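Local coordinates for protein C-1-tetrahydrofolate synthase, cytoplasmic, putative (Trypanosoma brucei, PDB 4CJX) that probably interconverts folate-bound one-carbon units as a homodimeric, NADP-dependent methylenetetrahydrofolate dehydrogenase that also acts as a methenyltetrahydrofolate cyclohydrolase, at residues 230-235 with 251-256. Residues are numbered along the deposited sequence; the frame is centred on the assembly and turned at random.
Sequences SDIVVS and GAAVID
V233 and I255 share the shortest bond of this strand pair: I255 N reaches V233 O at 2.7 Å, the donor lying almost on the line of the carbonyl. V233 uses its own N-H on A253 O at 2.8 Å, and S235 N closes the run on I255 O at 3.0 Å. Strands 232-235 and 253-256 thus run parallel, their axes only 7° apart, and the tight part of the contact is backbone. Alpha hydrogens fill in beside these bonds, as where I232 CA sits 3.3 Å from A253 O.

The side chains meet more loosely. On one face I232, A253, V234 and I255 line up, with V234 CG2 4.4 Å from I255 CB. CG1 of I255 lies anti to its carbonyl carbon (chi1 -47°), and the end of the I255 side chain leads away; V234 and I255 both pack on V171 of helix 166-178. On the other face V233 CB touches V254 CG2 at 4.3 Å.

The start of the pair faces solvent more. A253 N bonds D231 O from 24° off the carbonyl plane, unlike the other three. D231, partly exposed, points its side chain away from 251-256; OD1 makes a salt bridge with K249 and OD2 accepts the N-H of R186. At the buried C-terminal end D256 takes N-H groups from G258, D276 and V277, while S235 OG hydrogen-bonds the D276 carboxylate (OD2).

The pair is structural, part of the Rossmann-like parallel sheet; the side chains of V234 and D256 lie about 7 Å from those of NADP(+)-binding A196 and T259, respectively. Main-chain bonds set the register, sparse apolar contacts on both faces give way to polar groups at S235 and D256, and three backbone N-H groups around the buried D256 carboxylate would probably favour its ionised form.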
# COMPACT_ATOMS: atom_id res chain seq x y z
N SER B 230 -15.06 15.99 2.52
CA SER B 230 -15.08 14.56 2.73
C SER B 230 -16.38 14.05 3.37
O SER B 230 -16.81 14.56 4.39
CB SER B 230 -13.88 14.14 3.59
OG SER B 230 -12.67 14.69 3.11
N ASP B 231 -16.96 13.03 2.76
CA ASP B 231 -18.09 12.29 3.31
C ASP B 231 -17.73 11.41 4.50
O ASP B 231 -18.58 11.09 5.34
CB ASP B 231 -18.71 11.41 2.21
CG ASP B 231 -19.22 12.24 1.02
OD1 ASP B 231 -20.11 13.10 1.24
OD2 ASP B 231 -18.71 12.03 -0.12
N ILE B 232 -16.48 10.97 4.54
CA ILE B 232 -16.01 10.10 5.60
C ILE B 232 -14.63 10.55 6.06
O ILE B 232 -13.73 10.75 5.23
CB ILE B 232 -15.93 8.63 5.14
CG1 ILE B 232 -17.32 8.07 4.87
CG2 ILE B 232 -15.20 7.79 6.19
CD1 ILE B 232 -17.30 6.85 3.98
N VAL B 233 -14.47 10.71 7.37
CA VAL B 233 -13.21 11.14 7.95
C VAL B 233 -12.67 10.03 8.88
O VAL B 233 -13.34 9.63 9.84
CB VAL B 233 -13.35 12.42 8.79
CG1 VAL B 233 -12.02 12.74 9.48
CG2 VAL B 233 -13.86 13.62 7.96
N VAL B 234 -11.47 9.55 8.56
CA VAL B 234 -10.75 8.64 9.41
C VAL B 234 -9.46 9.30 9.84
O VAL B 234 -8.50 9.38 9.08
CB VAL B 234 -10.39 7.32 8.71
CG1 VAL B 234 -9.68 6.43 9.70
CG2 VAL B 234 -11.65 6.66 8.16
N SER B 235 -9.44 9.74 11.10
CA SER B 235 -8.30 10.43 11.65
C SER B 235 -7.44 9.51 12.52
O SER B 235 -7.87 9.07 13.57
CB SER B 235 -8.74 11.63 12.49
OG SER B 235 -7.66 12.54 12.52
N GLY B 251 -23.40 15.90 7.83
CA GLY B 251 -23.80 14.52 7.53
C GLY B 251 -22.64 13.56 7.32
O GLY B 251 -22.85 12.39 6.98
N ALA B 252 -21.41 14.00 7.55
CA ALA B 252 -20.25 13.12 7.41
C ALA B 252 -20.20 12.00 8.47
O ALA B 252 -20.86 12.09 9.51
CB ALA B 252 -18.97 13.94 7.46
N ALA B 253 -19.43 10.94 8.21
CA ALA B 253 -19.14 9.93 9.21
C ALA B 253 -17.69 10.10 9.63
O ALA B 253 -16.80 10.17 8.79
CB ALA B 253 -19.42 8.53 8.70
N VAL B 254 -17.46 10.24 10.93
CA VAL B 254 -16.16 10.62 11.45
C VAL B 254 -15.71 9.51 12.40
O VAL B 254 -16.40 9.23 13.38
CB VAL B 254 -16.31 11.96 12.20
CG1 VAL B 254 -15.04 12.37 12.89
CG2 VAL B 254 -16.78 13.05 11.23
N ILE B 255 -14.56 8.91 12.10
CA ILE B 255 -13.99 7.83 12.86
C ILE B 255 -12.67 8.31 13.44
O ILE B 255 -11.71 8.58 12.71
CB ILE B 255 -13.70 6.58 12.01
CG1 ILE B 255 -14.86 6.20 11.12
CG2 ILE B 255 -13.34 5.41 12.92
CD1 ILE B 255 -16.16 5.93 11.84
N ASP B 256 -12.64 8.44 14.76
CA ASP B 256 -11.51 8.98 15.47
C ASP B 256 -10.61 7.89 16.05
O ASP B 256 -10.90 7.33 17.11
CB ASP B 256 -11.99 9.92 16.58
CG ASP B 256 -10.90 10.79 17.13
OD1 ASP B 256 -9.73 10.55 16.77
OD2 ASP B 256 -11.20 11.73 17.92